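PDB 4D7Q: ralf, proline/betaine transporter from Legionella pneumophila, which probably acts as a guanine nucleotide exchange factor and is here an engineered chimera of a Sec7 domain with the capping domain of a Rickettsia relative. Local coordinates for residues Y40-P44 with N45-A49; V131-N134 with A135-Y139; P155-P158 with E159-M163; G179-D182 with A183-E187. The protein carries 2 engineered substitutions. All coordinates share one frame; numbering follows the deposited sequence.

All four contacts lie in the Sec7 part of the chimera, each a local contact between neighbouring residues, following one another along the chain without nesting or crossing. Contact 1 closes the loop from helix 26-40 into helix 44-54. Contact 2 starts helix 135-152 after the loop that follows helix 110-127. Contact 3 is a turn in the loop between helices 135-152 and 165-171, and contact 4 starts helix 183-195. Contacts 2 and 4 touch: Val131 and Val132 pack on the ring of Phe185, and Ala137 on that of Phe181, so the N-terminal ends of two helices are joined. Contacts 1 and 3 lie on opposite sides of the chain's centre, their centres about 48 Å apart.

Contact 1 of 4, residues Y40-P44 with N45-A49; sequences YKISP and NEEIA
Two carboxylates, of Glu46 and Glu47, are the flat groups that reach back from the first helical turn to Ile42 and Ser43. Glu46 offers OE1 to the hydroxyl of Ser43, which donates a hydrogen bond of 2.8 Å from OG to OE1, on the syn side of the carboxylate and 28° out of its plane. The bend at chi2 (85°) folds the Glu46 chain back so that its end reaches the serine. The Glu47 carboxylate is met obliquely from above its plane by Ile42, whose CG2 lies 3.4 Å from OE2; the two side chains cross at about a right angle, and CG2 also touches Glu47 CG at 3.5 Å. At its OE2 end a water donates both to this oxygen and to Ser43 O, 2.7 Å from each, tying the carboxylate to the chain entering the helix. Glu47 OE1 has a weak hydrogen bond to His7 of the histidine tag, which is not a natural partner.

On the backbone, Pro44 O accepts from Ile48 N at 3.0 Å, the first ordinary helical bond here, while Ile48 turns to Ile30 and Ile33 of helix 26-40. Ser43 occupies the N-cap position without making a capping bond; a second water donates to Ser43 OG and accepts from Asn45 N, so the link is indirect. Two acidic groups at the start of helix 44-54 probably gain from the positive end of the helix dipole, which would favour their charged forms, with the serine hydroxyl and a water further stabilising the oxygens.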
loop_
_atom_site.group_PDB
_atom_site.type_symbol
_atom_site.label_atom_id
_atom_site.label_comp_id
_atom_site.label_asym_id
_atom_site.label_seq_id
_atom_site.Cartn_x
_atom_site.Cartn_y
_atom_site.Cartn_z
ATOM N N TYR A 40 -11.919 -19.833 22.773
ATOM C CA TYR A 40 -11.730 -21.240 22.469
ATOM C C TYR A 40 -10.271 -21.725 22.386
ATOM O O TYR A 40 -10.004 -22.823 22.035
ATOM C CB TYR A 40 -12.589 -21.628 21.285
ATOM C CG TYR A 40 -14.069 -21.496 21.595
ATOM C CD1 TYR A 40 -14.739 -22.466 22.318
ATOM C CD2 TYR A 40 -14.776 -20.393 21.212
ATOM C CE1 TYR A 40 -16.068 -22.350 22.614
ATOM C CE2 TYR A 40 -16.115 -20.257 21.509
ATOM C CZ TYR A 40 -16.747 -21.237 22.223
ATOM O OH TYR A 40 -18.049 -21.126 22.507
ATOM N N LYS A 41 -9.351 -20.884 22.792
ATOM C CA LYS A 41 -7.915 -21.201 22.916
ATOM C C LYS A 41 -7.249 -21.590 21.580
ATOM O O LYS A 41 -6.588 -22.628 21.469
ATOM C CB LYS A 41 -7.683 -22.237 24.044
ATOM C CG LYS A 41 -8.195 -21.757 25.405
ATOM C CD LYS A 41 -8.094 -22.816 26.502
ATOM C CE LYS A 41 -9.336 -23.680 26.653
ATOM N NZ LYS A 41 -9.400 -24.765 25.635
ATOM N N ILE A 42 -7.462 -20.730 20.564
ATOM C CA ILE A 42 -6.990 -20.878 19.185
ATOM C C ILE A 42 -6.025 -19.708 18.890
ATOM O O ILE A 42 -6.298 -18.578 19.306
ATOM C CB ILE A 42 -8.210 -20.844 18.210
ATOM C CG1 ILE A 42 -9.335 -21.797 18.627
ATOM C CG2 ILE A 42 -7.786 -21.118 16.769
ATOM C CD1 ILE A 42 -10.719 -21.332 18.097
ATOM N N SER A 43 -4.926 -19.978 18.177
ATOM C CA SER A 43 -3.935 -18.969 17.776
ATOM C C SER A 43 -4.544 -18.028 16.697
ATOM O O SER A 43 -4.927 -18.503 15.622
ATOM C CB SER A 43 -2.647 -19.636 17.303
ATOM O OG SER A 43 -1.607 -18.674 17.268
ATOM N N PRO A 44 -4.767 -16.729 17.037
ATOM C CA PRO A 44 -5.522 -15.844 16.131
ATOM C C PRO A 44 -4.916 -15.407 14.803
ATOM O O PRO A 44 -5.676 -15.220 13.861
ATOM C CB PRO A 44 -5.858 -14.638 17.010
ATOM C CG PRO A 44 -4.761 -14.601 18.021
ATOM C CD PRO A 44 -4.464 -16.042 18.316
ATOM N N ASN A 45 -3.601 -15.180 14.727
ATOM C CA ASN A 45 -2.991 -14.697 13.480
ATOM C C ASN A 45 -3.191 -15.646 12.300
ATOM O O ASN A 45 -3.546 -15.193 11.206
ATOM C CB ASN A 45 -1.535 -14.350 13.677
ATOM C CG ASN A 45 -1.356 -13.254 14.672
ATOM O OD1 ASN A 45 -2.262 -12.437 14.915
ATOM N ND2 ASN A 45 -0.212 -13.266 15.316
ATOM N N GLU A 46 -3.033 -16.956 12.556
ATOM C CA GLU A 46 -3.238 -18.018 11.573
ATOM C C GLU A 46 -4.697 -18.100 11.139
ATOM O O GLU A 46 -4.955 -18.292 9.952
ATOM C CB GLU A 46 -2.725 -19.375 12.092
ATOM C CG GLU A 46 -1.216 -19.389 12.338
ATOM C CD GLU A 46 -0.744 -18.865 13.688
ATOM O OE1 GLU A 46 -1.589 -18.418 14.500
ATOM O OE2 GLU A 46 0.482 -18.907 13.935
ATOM N N GLU A 47 -5.649 -17.892 12.079
ATOM C CA GLU A 47 -7.078 -17.918 11.759
ATOM C C GLU A 47 -7.480 -16.776 10.849
ATOM O O GLU A 47 -8.208 -17.002 9.884
ATOM C CB GLU A 47 -7.951 -17.930 13.022
ATOM C CG GLU A 47 -7.822 -19.198 13.858
ATOM C CD GLU A 47 -8.162 -20.512 13.181
ATOM O OE1 GLU A 47 -9.128 -20.557 12.386
ATOM O OE2 GLU A 47 -7.445 -21.502 13.442
ATOM N N ILE A 48 -7.011 -15.545 11.144
ATOM C CA ILE A 48 -7.316 -14.362 10.317
ATOM C C ILE A 48 -6.762 -14.596 8.907
ATOM O O ILE A 48 -7.492 -14.414 7.920
ATOM C CB ILE A 48 -6.748 -13.074 10.950
ATOM C CG1 ILE A 48 -7.361 -12.816 12.351
ATOM C CG2 ILE A 48 -6.952 -11.878 10.009
ATOM C CD1 ILE A 48 -6.614 -11.751 13.248
ATOM N N ALA A 49 -5.490 -15.056 8.830
ATOM C CA ALA A 49 -4.815 -15.359 7.563
ATOM C C ALA A 49 -5.578 -16.402 6.746
ATOM O O ALA A 49 -5.814 -16.186 5.554
ATOM C CB ALA A 49 -3.385 -15.834 7.823
HETATM O O HOH W 1 -5.065 -21.037 14.567
HETATM O O HOH W 2 -1.218 -15.574 16.963
#

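Contact 2 of 4, residues V131-N134 with A135-Y139; sequences VVSN and ADAAY
Asn134 reaches from the loop over the first turn of helix 135-152, and its side chain can be followed outward. CB starts beside the Ala135 amide simply because the two residues are bonded, and CG, held between the backbone N and the carbonyl carbon by a chi1 of 57°, stays close above the same turn. That torsion directs OD1 down onto the start of the helix, where it accepts a hydrogen bond from Ala137 N at 3.0 Å. The N-H points at the oxygen with an angle of 155°, and the donor is tilted 24° from the plane of the amide carbonyl. OD1 also touches Asp136 CB at 3.4 Å.

The carbonyl of the same residue works one step further along: Asn134 O accepts from Ala138 N at 3.2 Å. Side chain and main chain of one asparagine therefore take up two successive amide N-H groups. The apolar contacts beside the cap involve the buried residues Val132, Ala137 and Ala138. Ser133 OG sits 3.5 Å from the methyl CB of Ala137, its hydroxyl being hydrogen-bonded to Asn176 of the loop before helix 183-195. Val132 extends CG2 to the CB of Ala138, 4.2 Å away, and also touches Phe125 of helix 110-127. Such use of an asparagine carbonyl on the amide three residues on is a classic side-chain N-cap, here opening one of the long helices of the all-helical Sec7 domain.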
loop_
_atom_site.group_PDB
_atom_site.type_symbol
_atom_site.label_atom_id
_atom_site.label_comp_id
_atom_site.label_asym_id
_atom_site.label_seq_id
_atom_site.Cartn_x
_atom_site.Cartn_y
_atom_site.Cartn_z
ATOM N N VAL A 131 17.048 -20.350 -6.068
ATOM C CA VAL A 131 16.583 -19.573 -7.240
ATOM C C VAL A 131 17.099 -18.134 -7.172
ATOM O O VAL A 131 17.564 -17.590 -8.174
ATOM C CB VAL A 131 15.036 -19.665 -7.420
ATOM C CG1 VAL A 131 14.526 -18.752 -8.536
ATOM C CG2 VAL A 131 14.596 -21.109 -7.670
ATOM N N VAL A 132 16.993 -17.522 -5.997
ATOM C CA VAL A 132 17.469 -16.159 -5.735
ATOM C C VAL A 132 18.468 -16.195 -4.578
ATOM O O VAL A 132 18.322 -17.034 -3.707
ATOM C CB VAL A 132 16.312 -15.135 -5.505
ATOM C CG1 VAL A 132 15.595 -14.808 -6.826
ATOM C CG2 VAL A 132 15.317 -15.634 -4.451
ATOM N N SER A 133 19.460 -15.293 -4.576
ATOM C CA SER A 133 20.535 -15.214 -3.583
ATOM C C SER A 133 20.066 -14.877 -2.189
ATOM O O SER A 133 20.582 -15.446 -1.238
ATOM C CB SER A 133 21.620 -14.235 -4.018
ATOM O OG SER A 133 21.096 -12.927 -4.155
ATOM N N ASN A 134 19.080 -13.966 -2.063
ATOM C CA ASN A 134 18.514 -13.520 -0.790
ATOM C C ASN A 134 17.202 -12.762 -1.046
ATOM O O ASN A 134 16.878 -12.507 -2.196
ATOM C CB ASN A 134 19.541 -12.670 0.021
ATOM C CG ASN A 134 20.070 -11.455 -0.688
ATOM O OD1 ASN A 134 19.323 -10.572 -1.121
ATOM N ND2 ASN A 134 21.383 -11.340 -0.751
ATOM N N ALA A 135 16.504 -12.345 0.012
ATOM C CA ALA A 135 15.235 -11.635 -0.093
ATOM C C ALA A 135 15.358 -10.214 -0.690
ATOM O O ALA A 135 14.410 -9.744 -1.314
ATOM C CB ALA A 135 14.527 -11.609 1.259
ATOM N N ASP A 136 16.520 -9.542 -0.509
ATOM C CA ASP A 136 16.770 -8.204 -1.062
ATOM C C ASP A 136 16.881 -8.244 -2.568
ATOM O O ASP A 136 16.353 -7.357 -3.240
ATOM C CB ASP A 136 18.020 -7.556 -0.437
ATOM C CG ASP A 136 17.892 -7.274 1.056
ATOM O OD1 ASP A 136 16.801 -6.839 1.489
ATOM O OD2 ASP A 136 18.884 -7.491 1.789
ATOM N N ALA A 137 17.541 -9.273 -3.110
ATOM C CA ALA A 137 17.655 -9.468 -4.562
ATOM C C ALA A 137 16.270 -9.788 -5.118
ATOM O O ALA A 137 15.904 -9.259 -6.163
ATOM C CB ALA A 137 18.607 -10.601 -4.880
ATOM N N ALA A 138 15.480 -10.599 -4.402
ATOM C CA ALA A 138 14.106 -10.903 -4.824
ATOM C C ALA A 138 13.277 -9.616 -4.834
ATOM O O ALA A 138 12.474 -9.420 -5.734
ATOM C CB ALA A 138 13.474 -11.921 -3.875
ATOM N N TYR A 139 13.487 -8.734 -3.841
ATOM C CA TYR A 139 12.774 -7.451 -3.718
ATOM C C TYR A 139 13.040 -6.514 -4.925
ATOM O O TYR A 139 12.108 -5.975 -5.535
ATOM C CB TYR A 139 13.165 -6.829 -2.368
ATOM C CG TYR A 139 12.618 -5.443 -2.122
ATOM C CD1 TYR A 139 11.378 -5.259 -1.517
ATOM C CD2 TYR A 139 13.348 -4.307 -2.487
ATOM C CE1 TYR A 139 10.890 -3.979 -1.242
ATOM C CE2 TYR A 139 12.870 -3.025 -2.218
ATOM C CZ TYR A 139 11.640 -2.865 -1.597
ATOM O OH TYR A 139 11.167 -1.607 -1.342
#

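Contact 3 of 4, residues P155-P158 with E159-M163; sequences PSIP and EKNKM
Ile157 and Lys162, both partly exposed, form the close part of this surface turn. Lys162 runs fully extended beyond CG, obliquely across Ile157, bringing its CE to 3.8 Å from Ile157 CG2 and to 3.4 Å from Ile157 O.

The solvent side holds the exposed Pro158, Glu159, Lys160 and Asn161. Asn161 ND2 sits over a face of the proline ring, 3.7 Å from Pro158 CD. Pro158 O accepts from Asn161 N at 3.1 Å; the donor stands 53° out of the carbonyl plane, consistent with the tight i to i+3 bond of a 3-10 turn. Lys160 CG meets Pro158 CB obliquely at 3.8 Å, and the chain then bends at chi4 (68°) so that NZ donates to Asn161 OD1 at 2.8 Å, in the carbonyl plane and on a lone pair. Glu159 OE1 lies at a long salt-bridge distance of 3.7 Å from Lys162 NZ.

The stronger partners of the Lys162 ammonium are the carbonyls of Leu152, the last residue of helix 135-152, and Asn154. Its positive charge is therefore placed at a helix C-terminus, where it probably offsets the negative end of the helix dipole.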
loop_
_atom_site.group_PDB
_atom_site.type_symbol
_atom_site.label_atom_id
_atom_site.label_comp_id
_atom_site.label_asym_id
_atom_site.label_seq_id
_atom_site.Cartn_x
_atom_site.Cartn_y
_atom_site.Cartn_z
ATOM N N PRO A 155 -0.006 -1.767 -25.053
ATOM C CA PRO A 155 0.153 -1.558 -26.503
ATOM C C PRO A 155 0.330 -0.106 -26.914
ATOM O O PRO A 155 0.805 0.141 -28.014
ATOM C CB PRO A 155 -1.134 -2.158 -27.092
ATOM C CG PRO A 155 -2.126 -2.022 -26.000
ATOM C CD PRO A 155 -1.357 -2.294 -24.748
ATOM N N SER A 156 -0.046 0.848 -26.045
ATOM C CA SER A 156 0.096 2.265 -26.393
ATOM C C SER A 156 1.534 2.750 -26.272
ATOM O O SER A 156 1.864 3.777 -26.834
ATOM C CB SER A 156 -0.861 3.137 -25.585
ATOM O OG SER A 156 -0.439 3.263 -24.242
ATOM N N ILE A 157 2.386 2.017 -25.547
ATOM C CA ILE A 157 3.785 2.419 -25.399
ATOM C C ILE A 157 4.547 2.030 -26.650
ATOM O O ILE A 157 4.497 0.858 -27.029
ATOM C CB ILE A 157 4.425 1.856 -24.100
ATOM C CG1 ILE A 157 3.829 2.586 -22.877
ATOM C CG2 ILE A 157 5.994 1.977 -24.135
ATOM C CD1 ILE A 157 4.258 2.064 -21.570
ATOM N N PRO A 158 5.248 2.978 -27.316
ATOM C CA PRO A 158 5.987 2.603 -28.543
ATOM C C PRO A 158 6.957 1.429 -28.313
ATOM O O PRO A 158 7.656 1.381 -27.289
ATOM C CB PRO A 158 6.701 3.907 -28.937
ATOM C CG PRO A 158 5.841 5.019 -28.335
ATOM C CD PRO A 158 5.368 4.430 -27.020
ATOM N N GLU A 159 6.932 0.433 -29.222
ATOM C CA GLU A 159 7.775 -0.770 -29.133
ATOM C C GLU A 159 9.268 -0.416 -28.996
ATOM O O GLU A 159 10.006 -1.061 -28.236
ATOM C CB GLU A 159 7.541 -1.692 -30.349
ATOM C CG GLU A 159 8.011 -3.124 -30.153
ATOM C CD GLU A 159 7.294 -3.962 -29.104
ATOM O OE1 GLU A 159 6.198 -3.564 -28.642
ATOM O OE2 GLU A 159 7.825 -5.043 -28.765
ATOM N N LYS A 160 9.679 0.644 -29.702
ATOM C CA LYS A 160 11.027 1.193 -29.692
ATOM C C LYS A 160 11.576 1.533 -28.280
ATOM O O LYS A 160 12.791 1.501 -28.108
ATOM C CB LYS A 160 11.089 2.430 -30.607
ATOM C CG LYS A 160 10.355 3.653 -30.046
ATOM C CD LYS A 160 10.589 4.913 -30.897
ATOM C CE LYS A 160 9.673 6.042 -30.437
ATOM N NZ LYS A 160 10.030 6.543 -29.071
ATOM N N ASN A 161 10.703 1.875 -27.293
ATOM C CA ASN A 161 11.137 2.249 -25.930
ATOM C C ASN A 161 11.352 1.059 -25.029
ATOM O O ASN A 161 11.989 1.190 -23.999
ATOM C CB ASN A 161 10.096 3.154 -25.229
ATOM C CG ASN A 161 9.691 4.407 -25.937
ATOM O OD1 ASN A 161 10.243 4.777 -26.969
ATOM N ND2 ASN A 161 8.649 5.051 -25.425
ATOM N N LYS A 162 10.744 -0.074 -25.367
ATOM C CA LYS A 162 10.676 -1.250 -24.523
ATOM C C LYS A 162 12.012 -1.958 -24.309
ATOM O O LYS A 162 12.726 -2.244 -25.262
ATOM C CB LYS A 162 9.531 -2.190 -24.973
ATOM C CG LYS A 162 8.151 -1.543 -24.790
ATOM C CD LYS A 162 7.001 -2.415 -25.262
ATOM C CE LYS A 162 5.676 -1.688 -25.133
ATOM N NZ LYS A 162 4.523 -2.554 -25.529
ATOM N N MET A 163 12.352 -2.178 -23.024
ATOM C CA MET A 163 13.576 -2.822 -22.584
ATOM C C MET A 163 13.614 -4.206 -23.178
ATOM O O MET A 163 12.614 -4.913 -23.163
ATOM C CB MET A 163 13.629 -2.881 -21.048
ATOM C CG MET A 163 15.009 -3.253 -20.498
ATOM S SD MET A 163 15.044 -3.185 -18.697
ATOM C CE MET A 163 15.377 -1.483 -18.439
#

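Contact 4 of 4, residues G179-D182 with A183-E187; sequences GDFD and AKFLE
Asp182 and Phe181 meet Phe185 and Leu186 in the first shell, at the start of helix 183-195. Asp182 is the N-cap: its OD2 accepts from Phe185 N at 2.9 Å, the donor coming from above the carboxylate, 44° out of its plane. A chi1 of 171° swings the carboxylate across the opening turn, where OD2 also touches Lys184 CB at 3.3 Å. Asp182 O accepts from Leu186 N at 3.1 Å; the same residue thus serves the N3 and N4 amides. The acid's negative charge at this end of the helix probably suits the helix dipole.

Next to the cap, Phe181 presses CB onto Leu186 CG at 3.7 Å, a hydrophobic staple between the residue before the N-cap and the fourth residue of the helix. The Phe181 and Phe185 side chains lie side by side, pointing the same way, and meet at Phe181 CD1 and Phe185 CE2, 4.1 Å apart.

Further out, the preceding backbone is positioned by Asp180, bonded through OD1 to Gly174 N and through its carbonyl to Asn176. Both phenylalanine side chains touch Leu141 of helix 135-152, Phe181 also Ala137, while Leu186 touches Lys169 of helix 165-171 and Leu172 just after it. The new helix is thereby set against both earlier ones.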
loop_
_atom_site.group_PDB
_atom_site.type_symbol
_atom_site.label_atom_id
_atom_site.label_comp_id
_atom_site.label_asym_id
_atom_site.label_seq_id
_atom_site.Cartn_x
_atom_site.Cartn_y
_atom_site.Cartn_z
ATOM N N GLY A 179 26.503 -8.361 -6.886
ATOM C CA GLY A 179 26.951 -8.982 -8.124
ATOM C C GLY A 179 25.858 -9.033 -9.170
ATOM O O GLY A 179 24.887 -8.290 -9.080
ATOM N N ASP A 180 25.989 -9.939 -10.134
ATOM C CA ASP A 180 25.052 -10.061 -11.245
ATOM C C ASP A 180 24.203 -11.316 -11.201
ATOM O O ASP A 180 24.607 -12.357 -10.653
ATOM C CB ASP A 180 25.800 -10.005 -12.589
ATOM C CG ASP A 180 26.634 -8.750 -12.773
ATOM O OD1 ASP A 180 26.269 -7.697 -12.191
ATOM O OD2 ASP A 180 27.622 -8.803 -13.535
ATOM N N PHE A 181 23.011 -11.202 -11.772
ATOM C CA PHE A 181 22.103 -12.316 -11.868
ATOM C C PHE A 181 22.597 -13.175 -13.011
ATOM O O PHE A 181 23.183 -12.669 -13.971
ATOM C CB PHE A 181 20.663 -11.844 -12.138
ATOM C CG PHE A 181 20.034 -11.088 -10.998
ATOM C CD1 PHE A 181 19.499 -11.763 -9.905
ATOM C CD2 PHE A 181 19.994 -9.697 -11.003
ATOM C CE1 PHE A 181 18.930 -11.054 -8.842
ATOM C CE2 PHE A 181 19.435 -8.997 -9.937
ATOM C CZ PHE A 181 18.891 -9.680 -8.874
ATOM N N ASP A 182 22.415 -14.481 -12.884
ATOM C CA ASP A 182 22.797 -15.434 -13.932
ATOM C C ASP A 182 22.114 -15.034 -15.268
ATOM O O ASP A 182 20.921 -14.707 -15.257
ATOM C CB ASP A 182 22.335 -16.838 -13.524
ATOM C CG ASP A 182 22.490 -17.838 -14.641
ATOM O OD1 ASP A 182 23.627 -17.986 -15.150
ATOM O OD2 ASP A 182 21.463 -18.407 -15.065
ATOM N N ALA A 183 22.868 -15.033 -16.394
ATOM C CA ALA A 183 22.327 -14.649 -17.708
ATOM C C ALA A 183 21.076 -15.435 -18.121
ATOM O O ALA A 183 20.106 -14.845 -18.612
ATOM C CB ALA A 183 23.399 -14.763 -18.778
ATOM N N LYS A 184 21.117 -16.767 -17.937
ATOM C CA LYS A 184 20.045 -17.689 -18.278
ATOM C C LYS A 184 18.822 -17.409 -17.394
ATOM O O LYS A 184 17.701 -17.438 -17.896
ATOM C CB LYS A 184 20.538 -19.143 -18.163
ATOM C CG LYS A 184 19.532 -20.199 -18.628
ATOM C CD LYS A 184 20.204 -21.505 -19.053
ATOM C CE LYS A 184 20.382 -21.584 -20.554
ATOM N NZ LYS A 184 20.932 -22.897 -20.985
ATOM N N PHE A 185 19.033 -17.114 -16.096
ATOM C CA PHE A 185 17.943 -16.758 -15.177
ATOM C C PHE A 185 17.191 -15.524 -15.721
ATOM O O PHE A 185 15.958 -15.530 -15.760
ATOM C CB PHE A 185 18.492 -16.487 -13.756
ATOM C CG PHE A 185 17.478 -15.921 -12.781
ATOM C CD1 PHE A 185 16.594 -16.751 -12.112
ATOM C CD2 PHE A 185 17.438 -14.560 -12.508
ATOM C CE1 PHE A 185 15.642 -16.224 -11.233
ATOM C CE2 PHE A 185 16.490 -14.035 -11.625
ATOM C CZ PHE A 185 15.608 -14.872 -10.985
ATOM N N LEU A 186 17.943 -14.480 -16.146
ATOM C CA LEU A 186 17.352 -13.249 -16.676
ATOM C C LEU A 186 16.691 -13.415 -18.040
ATOM O O LEU A 186 15.721 -12.724 -18.320
ATOM C CB LEU A 186 18.370 -12.097 -16.710
ATOM C CG LEU A 186 18.795 -11.538 -15.339
ATOM C CD1 LEU A 186 19.712 -10.330 -15.507
ATOM C CD2 LEU A 186 17.575 -11.222 -14.445
ATOM N N GLU A 187 17.217 -14.316 -18.891
ATOM C CA GLU A 187 16.606 -14.584 -20.203
ATOM C C GLU A 187 15.232 -15.229 -20.013
ATOM O O GLU A 187 14.284 -14.877 -20.714
ATOM C CB GLU A 187 17.500 -15.498 -21.035
ATOM C CG GLU A 187 18.705 -14.794 -21.616
ATOM C CD GLU A 187 19.840 -15.713 -22.022
ATOM O OE1 GLU A 187 19.593 -16.921 -22.233
ATOM O OE2 GLU A 187 20.980 -15.218 -22.142
HETATM O O HOH W 3 24.047 -18.466 -17.604
#